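Local coordinates for BH0493 protein (Bacillus halodurans C-125, PDB 2QEE), which binds zinc and is a putative amidohydrolase, probably carrying out a metal-assisted reaction on a substrate that is not established, at residues C[324-329]-C[334-339]; C[300-305]-C[309-314]; C[34-39]-C[155-160]; C[40-45]-C[124-129]. All blocks are in the same frame, centred on the assembly; numbering follows the deposited sequence.

Contact 1: C[324-329]-C[334-339]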
loop_
_atom_site.group_PDB
_atom_site.type_symbol
_atom_site.label_atom_id
_atom_site.label_comp_id
_atom_site.label_asym_id
_atom_site.label_seq_id
_atom_site.Cartn_x
_atom_site.Cartn_y
_atom_site.Cartn_z
ATOM N N PHE C 324 5.107 -16.622 -5.807
ATOM C CA PHE C 324 4.356 -17.534 -4.958
ATOM C C PHE C 324 4.113 -16.938 -3.587
ATOM O O PHE C 324 5.041 -16.257 -3.037
ATOM C CB PHE C 324 5.040 -18.906 -4.830
ATOM C CG PHE C 324 6.312 -18.891 -4.008
ATOM C CD1 PHE C 324 6.302 -19.232 -2.636
ATOM C CD2 PHE C 324 7.527 -18.567 -4.623
ATOM C CE1 PHE C 324 7.498 -19.251 -1.886
ATOM C CE2 PHE C 324 8.752 -18.594 -3.880
ATOM C CZ PHE C 324 8.694 -18.945 -2.481
ATOM N N GLY C 325 2.888 -17.105 -3.110
ATOM C CA GLY C 325 2.570 -17.055 -1.685
ATOM C C GLY C 325 2.605 -15.646 -1.080
ATOM O O GLY C 325 3.013 -14.654 -1.686
ATOM N N CYS C 326 2.152 -15.616 0.165
ATOM C CA CYS C 326 2.163 -14.424 0.943
ATOM C C CYS C 326 2.947 -14.769 2.163
ATOM O O CYS C 326 2.425 -15.359 3.087
ATOM C CB CYS C 326 0.704 -14.088 1.311
ATOM S SG CYS C 326 -0.386 -13.875 -0.120
ATOM N N TRP C 327 4.216 -14.377 2.140
ATOM C CA TRP C 327 5.188 -14.883 3.074
ATOM C C TRP C 327 5.163 -14.106 4.389
ATOM O O TRP C 327 5.333 -12.869 4.371
ATOM C CB TRP C 327 6.558 -14.687 2.370
ATOM C CG TRP C 327 7.758 -15.228 3.073
ATOM C CD1 TRP C 327 7.813 -16.321 3.887
ATOM C CD2 TRP C 327 9.100 -14.702 3.002
ATOM N NE1 TRP C 327 9.107 -16.492 4.352
ATOM C CE2 TRP C 327 9.913 -15.524 3.823
ATOM C CE3 TRP C 327 9.690 -13.638 2.311
ATOM C CZ2 TRP C 327 11.297 -15.300 3.990
ATOM C CZ3 TRP C 327 11.074 -13.426 2.472
ATOM C CH2 TRP C 327 11.846 -14.242 3.305
ATOM N N TRP C 328 4.989 -14.839 5.488
ATOM C CA TRP C 328 5.354 -14.402 6.856
ATOM C C TRP C 328 4.583 -13.119 7.253
ATOM O O TRP C 328 3.379 -13.154 7.534
ATOM C CB TRP C 328 6.870 -14.169 6.870
ATOM C CG TRP C 328 7.552 -14.065 8.161
ATOM C CD1 TRP C 328 7.014 -13.957 9.426
ATOM C CD2 TRP C 328 8.976 -14.115 8.323
ATOM N NE1 TRP C 328 8.055 -13.925 10.368
ATOM C CE2 TRP C 328 9.249 -14.025 9.701
ATOM C CE3 TRP C 328 10.040 -14.217 7.422
ATOM C CZ2 TRP C 328 10.558 -14.021 10.201
ATOM C CZ3 TRP C 328 11.340 -14.233 7.921
ATOM C CH2 TRP C 328 11.579 -14.136 9.302
ATOM N N PHE C 329 5.229 -11.965 7.184
ATOM C CA PHE C 329 4.542 -10.696 7.587
ATOM C C PHE C 329 3.477 -10.244 6.553
ATOM O O PHE C 329 2.657 -9.376 6.822
ATOM C CB PHE C 329 5.536 -9.584 7.843
ATOM C CG PHE C 329 6.558 -9.948 8.871
ATOM C CD1 PHE C 329 6.185 -10.389 10.120
ATOM C CD2 PHE C 329 7.923 -9.836 8.557
ATOM C CE1 PHE C 329 7.165 -10.728 11.041
ATOM C CE2 PHE C 329 8.888 -10.174 9.461
ATOM C CZ PHE C 329 8.531 -10.615 10.681
ATOM N N GLU C 334 -5.604 -8.930 5.580
ATOM C CA GLU C 334 -5.665 -7.640 4.846
ATOM C C GLU C 334 -4.651 -7.648 3.685
ATOM O O GLU C 334 -4.932 -7.211 2.567
ATOM C CB GLU C 334 -5.354 -6.492 5.835
ATOM C CG GLU C 334 -5.191 -5.118 5.164
ATOM C CD GLU C 334 -6.538 -4.550 4.674
ATOM O OE1 GLU C 334 -7.605 -5.180 4.923
ATOM O OE2 GLU C 334 -6.483 -3.467 4.048
ATOM N N ILE C 335 -3.487 -8.253 3.923
ATOM C CA ILE C 335 -2.427 -8.298 2.927
ATOM C C ILE C 335 -2.667 -9.422 1.925
ATOM O O ILE C 335 -2.493 -9.212 0.728
ATOM C CB ILE C 335 -1.010 -8.359 3.606
ATOM C CG1 ILE C 335 -0.784 -7.144 4.583
ATOM C CG2 ILE C 335 0.091 -8.504 2.500
ATOM C CD1 ILE C 335 -0.816 -5.752 3.939
ATOM N N ILE C 336 -3.022 -10.603 2.409
ATOM C CA ILE C 336 -3.370 -11.720 1.488
ATOM C C ILE C 336 -4.442 -11.257 0.460
ATOM O O ILE C 336 -4.303 -11.490 -0.753
ATOM C CB ILE C 336 -3.877 -12.954 2.248
ATOM C CG1 ILE C 336 -2.763 -13.478 3.217
ATOM C CG2 ILE C 336 -4.424 -13.987 1.225
ATOM C CD1 ILE C 336 -3.399 -14.526 4.235
ATOM N N ASN C 337 -5.445 -10.550 0.951
ATOM C CA ASN C 337 -6.518 -10.110 0.064
ATOM C C ASN C 337 -5.959 -9.115 -0.995
ATOM O O ASN C 337 -6.184 -9.250 -2.222
ATOM C CB ASN C 337 -7.593 -9.408 0.897
ATOM C CG ASN C 337 -8.734 -8.939 0.011
ATOM O OD1 ASN C 337 -9.377 -9.770 -0.645
ATOM N ND2 ASN C 337 -8.943 -7.646 -0.038
ATOM N N GLU C 338 -5.271 -8.048 -0.566
ATOM C CA GLU C 338 -4.769 -7.094 -1.566
ATOM C C GLU C 338 -3.793 -7.740 -2.541
ATOM O O GLU C 338 -3.889 -7.473 -3.758
ATOM C CB GLU C 338 -4.201 -5.820 -0.934
ATOM C CG GLU C 338 -2.822 -6.005 -0.230
ATOM C CD GLU C 338 -2.273 -4.645 0.338
ATOM O OE1 GLU C 338 -1.030 -4.484 0.439
ATOM O OE2 GLU C 338 -3.089 -3.756 0.707
ATOM N N MET C 339 -2.901 -8.619 -2.049
ATOM C CA MET C 339 -1.922 -9.218 -2.916
ATOM C C MET C 339 -2.611 -10.116 -3.948
ATOM O O MET C 339 -2.254 -10.084 -5.102
ATOM C CB MET C 339 -0.958 -10.057 -2.064
ATOM C CG MET C 339 0.122 -9.202 -1.362
ATOM S SD MET C 339 1.170 -10.305 -0.333
ATOM C CE MET C 339 1.922 -11.330 -1.643
#

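Contact 2: C[300-305]-C[309-314]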
loop_
_atom_site.group_PDB
_atom_site.type_symbol
_atom_site.label_atom_id
_atom_site.label_comp_id
_atom_site.label_asym_id
_atom_site.label_seq_id
_atom_site.Cartn_x
_atom_site.Cartn_y
_atom_site.Cartn_z
ATOM N N VAL C 300 9.864 -16.635 -6.811
ATOM C CA VAL C 300 10.180 -15.512 -5.887
ATOM C C VAL C 300 8.991 -15.187 -5.030
ATOM O O VAL C 300 7.856 -15.175 -5.535
ATOM C CB VAL C 300 10.577 -14.261 -6.700
ATOM C CG1 VAL C 300 10.871 -12.984 -5.781
ATOM C CG2 VAL C 300 11.830 -14.527 -7.562
ATOM N N THR C 301 9.258 -14.960 -3.761
ATOM C CA THR C 301 8.306 -14.340 -2.836
ATOM C C THR C 301 9.072 -13.226 -2.102
ATOM O O THR C 301 10.298 -13.358 -1.879
ATOM C CB THR C 301 7.667 -15.377 -1.882
ATOM O OG1 THR C 301 6.455 -14.854 -1.314
ATOM C CG2 THR C 301 8.602 -15.846 -0.729
ATOM N N MET C 302 8.359 -12.158 -1.709
ATOM C CA MET C 302 9.067 -11.008 -1.105
ATOM C C MET C 302 8.394 -10.627 0.188
ATOM O O MET C 302 7.193 -10.836 0.355
ATOM C CB MET C 302 9.171 -9.795 -2.028
ATOM C CG MET C 302 10.025 -10.101 -3.277
ATOM S SD MET C 302 10.312 -8.776 -4.388
ATOM C CE MET C 302 11.750 -8.001 -3.486
ATOM N N LEU C 303 9.185 -10.073 1.100
ATOM C CA LEU C 303 8.645 -9.898 2.464
ATOM C C LEU C 303 7.976 -8.530 2.724
ATOM O O LEU C 303 7.134 -8.419 3.643
ATOM C CB LEU C 303 9.764 -10.121 3.496
ATOM C CG LEU C 303 9.358 -10.286 4.966
ATOM C CD1 LEU C 303 8.341 -11.393 5.258
ATOM C CD2 LEU C 303 10.694 -10.559 5.812
ATOM N N SER C 304 8.433 -7.513 2.012
ATOM C CA SER C 304 7.913 -6.124 2.258
ATOM C C SER C 304 6.543 -5.973 1.532
ATOM O O SER C 304 6.429 -6.283 0.341
ATOM C CB SER C 304 8.930 -5.085 1.748
ATOM O OG SER C 304 8.366 -3.760 1.808
ATOM N N ARG C 305 5.579 -5.317 2.218
ATOM C CA ARG C 305 4.307 -4.982 1.586
ATOM C C ARG C 305 4.591 -4.145 0.343
ATOM O O ARG C 305 3.891 -4.254 -0.671
ATOM C CB ARG C 305 3.425 -4.162 2.556
ATOM C CG ARG C 305 2.036 -3.886 1.982
ATOM C CD ARG C 305 1.288 -2.932 2.945
ATOM N NE ARG C 305 -0.050 -2.719 2.381
ATOM C CZ ARG C 305 -0.797 -1.652 2.621
ATOM N NH1 ARG C 305 -0.324 -0.692 3.419
ATOM N NH2 ARG C 305 -2.033 -1.598 2.132
ATOM N N HIS C 309 3.340 -4.996 -5.337
ATOM C CA HIS C 309 2.769 -4.620 -6.632
ATOM C C HIS C 309 3.821 -4.740 -7.746
ATOM O O HIS C 309 3.574 -5.268 -8.843
ATOM C CB HIS C 309 2.203 -3.196 -6.550
ATOM C CG HIS C 309 1.720 -2.691 -7.873
ATOM N ND1 HIS C 309 2.540 -1.997 -8.719
ATOM C CD2 HIS C 309 0.536 -2.831 -8.515
ATOM C CE1 HIS C 309 1.884 -1.697 -9.822
ATOM N NE2 HIS C 309 0.662 -2.187 -9.727
ATOM N N GLU C 310 5.021 -4.186 -7.494
ATOM C CA GLU C 310 6.071 -4.168 -8.533
ATOM C C GLU C 310 6.577 -5.592 -8.819
ATOM O O GLU C 310 6.966 -5.895 -9.943
ATOM C CB GLU C 310 7.170 -3.170 -8.187
ATOM C CG GLU C 310 7.935 -3.516 -6.936
ATOM C CD GLU C 310 8.867 -2.390 -6.445
ATOM O OE1 GLU C 310 8.855 -1.279 -7.021
ATOM O OE2 GLU C 310 9.561 -2.632 -5.423
ATOM N N LEU C 311 6.550 -6.466 -7.803
ATOM C CA LEU C 311 6.819 -7.892 -8.091
ATOM C C LEU C 311 5.808 -8.500 -9.121
ATOM O O LEU C 311 6.208 -9.237 -10.055
ATOM C CB LEU C 311 6.793 -8.694 -6.789
ATOM C CG LEU C 311 6.994 -10.212 -6.929
ATOM C CD1 LEU C 311 8.426 -10.488 -7.506
ATOM C CD2 LEU C 311 6.760 -10.886 -5.619
ATOM N N VAL C 312 4.520 -8.183 -8.955
ATOM C CA VAL C 312 3.507 -8.593 -9.968
ATOM C C VAL C 312 3.845 -8.019 -11.310
ATOM O O VAL C 312 3.822 -8.765 -12.348
ATOM C CB VAL C 312 2.123 -8.100 -9.562
ATOM C CG1 VAL C 312 1.089 -8.466 -10.644
ATOM C CG2 VAL C 312 1.783 -8.728 -8.221
ATOM N N VAL C 313 4.246 -6.736 -11.370
ATOM C CA VAL C 313 4.533 -6.186 -12.704
ATOM C C VAL C 313 5.757 -6.892 -13.300
ATOM O O VAL C 313 5.816 -7.151 -14.517
ATOM C CB VAL C 313 4.794 -4.649 -12.672
ATOM C CG1 VAL C 313 5.035 -4.114 -14.113
ATOM C CG2 VAL C 313 3.586 -3.907 -12.042
ATOM N N LEU C 314 6.717 -7.247 -12.465
ATOM C CA LEU C 314 7.912 -7.926 -12.993
ATOM C C LEU C 314 7.523 -9.306 -13.583
ATOM O O LEU C 314 8.081 -9.726 -14.613
ATOM C CB LEU C 314 8.930 -8.081 -11.870
ATOM C CG LEU C 314 10.343 -8.469 -12.386
ATOM C CD1 LEU C 314 10.913 -7.504 -13.441
ATOM C CD2 LEU C 314 11.275 -8.551 -11.174
HETATM O O HOH W 1 2.827 -3.153 -3.171
#

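Contact 3: C[34-39]-C[155-160]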
loop_
_atom_site.group_PDB
_atom_site.type_symbol
_atom_site.label_atom_id
_atom_site.label_comp_id
_atom_site.label_asym_id
_atom_site.label_seq_id
_atom_site.Cartn_x
_atom_site.Cartn_y
_atom_site.Cartn_z
ATOM N N PRO C 34 7.407 -37.890 8.382
ATOM C CA PRO C 34 7.396 -38.329 9.758
ATOM C C PRO C 34 8.504 -39.349 10.034
ATOM O O PRO C 34 8.946 -39.406 11.158
ATOM C CB PRO C 34 5.983 -38.922 9.946
ATOM C CG PRO C 34 5.476 -39.192 8.574
ATOM C CD PRO C 34 6.134 -38.178 7.683
ATOM N N ASN C 35 8.950 -40.085 9.014
ATOM C CA ASN C 35 10.105 -41.004 9.180
ATOM C C ASN C 35 11.418 -40.287 9.493
ATOM O O ASN C 35 12.372 -40.904 9.996
ATOM C CB ASN C 35 10.262 -41.992 8.000
ATOM C CG ASN C 35 10.669 -41.326 6.717
ATOM O OD1 ASN C 35 10.219 -40.223 6.434
ATOM N ND2 ASN C 35 11.504 -41.998 5.909
ATOM N N PHE C 36 11.485 -38.974 9.255
ATOM C CA PHE C 36 12.681 -38.218 9.670
ATOM C C PHE C 36 12.718 -37.972 11.173
ATOM O O PHE C 36 13.663 -37.382 11.688
ATOM C CB PHE C 36 12.783 -36.884 8.911
ATOM C CG PHE C 36 13.345 -37.019 7.531
ATOM C CD1 PHE C 36 12.798 -37.919 6.602
ATOM C CD2 PHE C 36 14.458 -36.265 7.153
ATOM C CE1 PHE C 36 13.316 -38.041 5.309
ATOM C CE2 PHE C 36 14.992 -36.375 5.851
ATOM C CZ PHE C 36 14.407 -37.276 4.925
ATOM N N GLY C 37 11.665 -38.365 11.857
ATOM C CA GLY C 37 11.610 -38.269 13.341
ATOM C C GLY C 37 11.273 -36.936 14.001
ATOM O O GLY C 37 10.409 -36.201 13.525
ATOM N N GLU C 38 11.942 -36.652 15.122
ATOM C CA GLU C 38 11.640 -35.523 16.008
ATOM C C GLU C 38 11.678 -34.125 15.372
ATOM O O GLU C 38 11.085 -33.198 15.944
ATOM C CB GLU C 38 12.573 -35.513 17.240
ATOM C CG GLU C 38 12.417 -36.712 18.199
ATOM C CD GLU C 38 11.067 -36.786 18.920
ATOM O OE1 GLU C 38 10.989 -37.472 19.967
ATOM O OE2 GLU C 38 10.080 -36.166 18.454
ATOM N N ILE C 39 12.386 -33.972 14.267
ATOM C CA ILE C 39 12.431 -32.662 13.585
ATOM C C ILE C 39 11.066 -32.281 12.990
ATOM O O ILE C 39 10.840 -31.103 12.716
ATOM C CB ILE C 39 13.477 -32.522 12.435
ATOM C CG1 ILE C 39 13.456 -33.711 11.493
ATOM C CG2 ILE C 39 14.864 -32.302 12.996
ATOM C CD1 ILE C 39 14.315 -33.435 10.246
ATOM N N ILE C 155 21.773 -36.324 8.818
ATOM C CA ILE C 155 21.888 -37.748 9.247
ATOM C C ILE C 155 20.931 -38.699 8.511
ATOM O O ILE C 155 21.365 -39.720 7.916
ATOM C CB ILE C 155 21.707 -37.883 10.781
ATOM C CG1 ILE C 155 22.904 -37.223 11.497
ATOM C CG2 ILE C 155 21.668 -39.349 11.174
ATOM C CD1 ILE C 155 22.937 -37.357 13.044
ATOM N N SER C 156 19.644 -38.355 8.544
ATOM C CA SER C 156 18.624 -39.162 7.889
ATOM C C SER C 156 18.963 -39.345 6.406
ATOM O O SER C 156 18.839 -40.447 5.857
ATOM C CB SER C 156 17.238 -38.532 8.077
ATOM O OG SER C 156 16.909 -38.408 9.454
ATOM N N TRP C 157 19.397 -38.264 5.751
ATOM C CA TRP C 157 19.751 -38.318 4.356
ATOM C C TRP C 157 20.912 -39.274 4.157
ATOM O O TRP C 157 20.884 -40.119 3.275
ATOM C CB TRP C 157 20.143 -36.945 3.836
ATOM C CG TRP C 157 18.891 -36.047 3.704
ATOM C CD1 TRP C 157 18.562 -34.961 4.477
ATOM C CD2 TRP C 157 17.818 -36.211 2.758
ATOM N NE1 TRP C 157 17.344 -34.419 4.055
ATOM C CE2 TRP C 157 16.876 -35.165 2.998
ATOM C CE3 TRP C 157 17.571 -37.117 1.718
ATOM C CZ2 TRP C 157 15.679 -35.047 2.249
ATOM C CZ3 TRP C 157 16.389 -36.992 0.966
ATOM C CH2 TRP C 157 15.464 -35.941 1.243
ATOM N N LEU C 158 21.932 -39.073 4.971
ATOM C CA LEU C 158 23.135 -39.916 4.878
ATOM C C LEU C 158 22.841 -41.361 5.254
ATOM O O LEU C 158 23.509 -42.260 4.742
ATOM C CB LEU C 158 24.296 -39.301 5.669
ATOM C CG LEU C 158 24.910 -38.014 5.046
ATOM C CD1 LEU C 158 26.020 -37.430 5.907
ATOM C CD2 LEU C 158 25.385 -38.118 3.562
ATOM N N GLU C 159 21.862 -41.586 6.125
ATOM C CA GLU C 159 21.398 -42.945 6.465
ATOM C C GLU C 159 20.548 -43.571 5.382
ATOM O O GLU C 159 20.124 -44.724 5.533
ATOM C CB GLU C 159 20.621 -42.980 7.777
ATOM C CG GLU C 159 21.448 -42.737 8.997
ATOM C CD GLU C 159 20.624 -42.727 10.260
ATOM O OE1 GLU C 159 21.221 -42.853 11.357
ATOM O OE2 GLU C 159 19.377 -42.587 10.174
ATOM N N GLY C 160 20.295 -42.848 4.283
ATOM C CA GLY C 160 19.564 -43.436 3.174
ATOM C C GLY C 160 18.048 -43.286 3.263
ATOM O O GLY C 160 17.337 -43.774 2.375
HETATM O O HOH W 2 16.125 -36.110 10.603
#

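Contact 4: C[40-45]-C[124-129]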
loop_
_atom_site.group_PDB
_atom_site.type_symbol
_atom_site.label_atom_id
_atom_site.label_comp_id
_atom_site.label_asym_id
_atom_site.label_seq_id
_atom_site.Cartn_x
_atom_site.Cartn_y
_atom_site.Cartn_z
ATOM N N LEU C 40 10.190 -33.256 12.767
ATOM C CA LEU C 40 8.763 -32.948 12.508
ATOM C C LEU C 40 8.096 -32.506 13.797
ATOM O O LEU C 40 7.826 -33.336 14.712
ATOM C CB LEU C 40 8.023 -34.164 11.891
ATOM C CG LEU C 40 6.515 -33.937 11.666
ATOM C CD1 LEU C 40 6.280 -32.913 10.543
ATOM C CD2 LEU C 40 5.813 -35.239 11.251
ATOM N N LEU C 41 7.788 -31.191 13.875
ATOM C CA LEU C 41 7.162 -30.615 15.068
ATOM C C LEU C 41 5.660 -30.714 14.963
ATOM O O LEU C 41 5.095 -30.401 13.905
ATOM C CB LEU C 41 7.543 -29.123 15.238
ATOM C CG LEU C 41 9.065 -28.878 15.321
ATOM C CD1 LEU C 41 9.334 -27.393 15.513
ATOM C CD2 LEU C 41 9.725 -29.696 16.507
ATOM N N TRP C 42 5.016 -31.143 16.042
ATOM C CA TRP C 42 3.553 -31.208 16.126
ATOM C C TRP C 42 3.035 -31.216 17.527
ATOM O O TRP C 42 3.763 -31.576 18.451
ATOM C CB TRP C 42 2.957 -32.393 15.385
ATOM C CG TRP C 42 3.358 -33.815 15.824
ATOM C CD1 TRP C 42 4.505 -34.479 15.506
ATOM C CD2 TRP C 42 2.536 -34.744 16.547
ATOM N NE1 TRP C 42 4.473 -35.786 16.035
ATOM C CE2 TRP C 42 3.282 -35.958 16.688
ATOM C CE3 TRP C 42 1.258 -34.669 17.116
ATOM C CZ2 TRP C 42 2.757 -37.089 17.337
ATOM C CZ3 TRP C 42 0.744 -35.792 17.818
ATOM C CH2 TRP C 42 1.506 -36.988 17.910
ATOM N N ASP C 43 1.760 -30.836 17.639
ATOM C CA ASP C 43 0.929 -30.741 18.849
ATOM C C ASP C 43 0.654 -29.351 19.335
ATOM O O ASP C 43 1.300 -28.399 18.881
ATOM C CB ASP C 43 1.347 -31.689 20.007
ATOM C CG ASP C 43 2.495 -31.161 20.862
ATOM O OD1 ASP C 43 2.827 -29.945 20.900
ATOM O OD2 ASP C 43 3.100 -32.025 21.544
ATOM N N ILE C 44 -0.276 -29.236 20.272
ATOM C CA ILE C 44 -0.737 -27.894 20.756
ATOM C C ILE C 44 0.365 -27.070 21.440
ATOM O O ILE C 44 0.375 -25.826 21.350
ATOM C CB ILE C 44 -1.990 -28.019 21.627
ATOM C CG1 ILE C 44 -2.592 -26.672 22.044
ATOM C CG2 ILE C 44 -1.660 -28.885 22.910
ATOM C CD1 ILE C 44 -2.984 -25.712 20.883
ATOM N N ASP C 45 1.250 -27.718 22.202
ATOM C CA ASP C 45 2.373 -27.003 22.784
ATOM C C ASP C 45 3.313 -26.428 21.739
ATOM O O ASP C 45 3.813 -25.310 21.915
ATOM C CB ASP C 45 3.151 -27.939 23.723
ATOM C CG ASP C 45 2.408 -28.205 25.028
ATOM O OD1 ASP C 45 1.434 -27.510 25.360
ATOM O OD2 ASP C 45 2.824 -29.118 25.756
ATOM N N LYS C 124 -1.347 -40.300 20.171
ATOM C CA LYS C 124 -1.162 -40.536 18.734
ATOM C C LYS C 124 0.304 -40.687 18.374
ATOM O O LYS C 124 1.157 -40.131 19.059
ATOM C CB LYS C 124 -1.737 -39.343 17.924
ATOM C CG LYS C 124 -3.196 -39.050 18.170
ATOM C CD LYS C 124 -3.723 -38.020 17.182
ATOM C CE LYS C 124 -3.962 -38.666 15.802
ATOM N NZ LYS C 124 -4.924 -37.823 15.038
ATOM N N THR C 125 0.596 -41.375 17.272
ATOM C CA THR C 125 1.926 -41.322 16.685
ATOM C C THR C 125 2.021 -40.184 15.675
ATOM O O THR C 125 1.000 -39.672 15.209
ATOM C CB THR C 125 2.281 -42.572 15.891
ATOM O OG1 THR C 125 1.418 -42.689 14.740
ATOM C CG2 THR C 125 2.195 -43.840 16.774
ATOM N N SER C 126 3.250 -39.845 15.320
ATOM C CA SER C 126 3.554 -38.868 14.265
ATOM C C SER C 126 2.872 -39.245 12.953
ATOM O O SER C 126 2.206 -38.407 12.322
ATOM C CB SER C 126 5.070 -38.833 14.062
ATOM O OG SER C 126 5.677 -38.330 15.242
ATOM N N GLU C 127 3.020 -40.518 12.562
ATOM C CA GLU C 127 2.485 -41.029 11.300
ATOM C C GLU C 127 0.957 -40.863 11.290
ATOM O O GLU C 127 0.367 -40.423 10.275
ATOM C CB GLU C 127 2.889 -42.494 11.091
ATOM C CG GLU C 127 4.349 -42.684 10.669
ATOM C CD GLU C 127 5.331 -42.559 11.816
ATOM O OE1 GLU C 127 4.909 -42.506 13.001
ATOM O OE2 GLU C 127 6.557 -42.508 11.529
ATOM N N GLU C 128 0.321 -41.171 12.409
ATOM C CA GLU C 128 -1.149 -41.005 12.528
ATOM C C GLU C 128 -1.544 -39.530 12.413
ATOM O O GLU C 128 -2.543 -39.214 11.752
ATOM C CB GLU C 128 -1.648 -41.531 13.862
ATOM C CG GLU C 128 -1.586 -43.047 13.935
ATOM C CD GLU C 128 -1.929 -43.601 15.302
ATOM O OE1 GLU C 128 -1.736 -42.925 16.346
ATOM O OE2 GLU C 128 -2.395 -44.765 15.319
ATOM N N GLN C 129 -0.780 -38.656 13.070
ATOM C CA GLN C 129 -1.127 -37.219 13.072
ATOM C C GLN C 129 -0.953 -36.643 11.687
ATOM O O GLN C 129 -1.760 -35.789 11.251
ATOM C CB GLN C 129 -0.361 -36.408 14.139
ATOM C CG GLN C 129 -0.816 -34.918 14.262
ATOM C CD GLN C 129 -2.268 -34.738 14.769
ATOM O OE1 GLN C 129 -3.087 -35.675 14.736
ATOM N NE2 GLN C 129 -2.597 -33.509 15.229
#

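Contact 1: C[324-329]-C[334-339]
The carbonyl oxygen of G325 is held from the helix side: R343 gives it a hydrogen bond, and one helical turn earlier the terminal methyl of M339 rests against it, CE lying 3.5 Å from G325 O. The thioether is bent at its last torsion (chi3 64°), which turns CE back toward the loop while leaving the sulfur facing C326. Two sulfurs therefore sit side by side, C326 SG at 3.9 Å from M339 SD and 3.8 Å from M339 CE. On the neighbouring flank of the same cysteine, I336 brings up the inner methylene of its longer branch, CG1 at 4.0 Å from C326 CB. C326 is thus wedged between residues one turn apart on helix 333-347, and an alanine in place of M339 would probably open a gap beside its thiol and leave G325 O without its methyl neighbour. G325 has a positive phi, which favours glycine. The same helix carries E334, seen to bind zinc or magnesium in this protein although neither is bound to it in this chain, and E338, which is salt-bridged to R305 of its own chain and to R305 of the third subunit. The loop's backbone polarity is met from outside the pair, Q354 accepting from C326 N; what remains between loop and helix is a soft, sulfur-rich apolar seam that relies on shape more than on directed bonds.

Contact 2: C[300-305]-C[309-314]
L311 reaches down from helix 308-317 and sets its two methyls against two residues of strand 298-302. CD1 does most of the work, lying 3.9 Å from V300 CG1 and 4.0 Å from M302 SD, while CD2 falls 4.1 Å from M302 CG. This fork is aimed by an extended first torsion, with CG opposite the backbone nitrogen (chi1 177°). V300 and M302, two positions apart on the strand, both point toward the helix. The strand, this helix and strand 321-323 form a beta-alpha-beta unit of the kind from which the barrels of amidohydrolases are built, and L311 also touches I323 of the second strand, so one leucine spans both. Around the strand side, M302 packs on I261 and V300 on M259 of the adjacent parallel strand 257-264. At the connecting turn the contact becomes polar: H309 N donates to a water 2.9 Å away, and that water lies equally far, at 2.9 Å, from R305 O, to which it can donate. Q308, between the segments, bonds through NE2 to the carbonyls of M302 and S304. The imidazole of H309 turns outward, where NE2 bonds to F329 O of the third subunit.

Contact 3: C[34-39]-C[155-160]
F36 and W157 form an edge-to-face aromatic pair: the edge of the phenyl ring is presented to the face of the indole, with the centroid of the five-membered ring 5.1 Å from that of F36 and the planes at 70°. F36 CE2 comes nearest, 3.5 Å from W157 NE1. A CH-pi contact adds to this from the preceding residue, S156 CB standing over one face of the F36 ring at 4.1 Å from its centroid. The polar part runs through a single water, which donates to F36 O at 3.0 Å and pairs with S156 OG at 2.7 Å. A leucine in place of W157 would probably leave the phenyl edge without its pi surface and the ring freer to turn. The contact ties the loop after strand 24-26 to helix 151-158, which follows the adjacent parallel strand 139-143; the helix ends in a Schellman motif at G160. With an edge on one ring, a face on each and a water joining F36 O to S156 OG, the pairing is directional although the two segments share no direct hydrogen bond.

Contact 4: C[40-45]-C[124-129]
W42 lays its indole across the start of helix 126-136 and meets it with one face and two parts of its rim. Its first torsion (chi1 61°) places CG between the backbone nitrogen and the carbonyl carbon, swinging the ring toward the helix. The pyrrole N-H bonds to S126, NE1 to OG 2.9 Å, along a bent path of 145° and with the hydroxyl 20° out of the ring plane. At the far end of the six-membered ring, K124 O lies at the edge, in its plane, 3.4 Å from W42 CH2. Q129 covers one face: its CB stands 3.9 Å from the centroid of the six-membered ring, and its CG comes within 3.5 Å of W42 CE3. The amide beyond is fixed at both atoms, since K124 NZ donates to Q129 OE1 at 2.8 Å, running nearly along the C=O axis, while NE2 bonds to E362. The other carboxylate oxygen of E362 accepts from D43 N, so that one glutamate from outside links the two segments. The lysine amine has further partners in Y120 and T132. At the start of the same helix, T125 and E128 bond reciprocally, T125 N to E128 OE1 at 2.9 Å and E128 N to T125 OG1 at 3.0 Å. That exchange is a capping box with T125 as N-cap, and the tryptophan lies against the helix start it secures.

The four contacts fall into two pairs. Contacts 1 and 2, with centres 10 Å apart, are buried, and they belong to successive strand-to-helix connections; strands 298-302 and 321-323 are parallel neighbours, and just past the second F324 N probably bonds to V300 O. Their own interfaces are aliphatic and sulfur-bearing, and both lie close to other subunits. Contacts 3 and 4 lie away from the metal sites and meet no other chain. They share the loop between strand 24-26 and helix 44-48, P34 packing on L40. Here aromatic rings carry the contact, aided by a water in buried contact 3 and by one direct hydrogen bond in contact 4, the one at the surface. Contacts 2 and 3 are about 35 Å apart between centres.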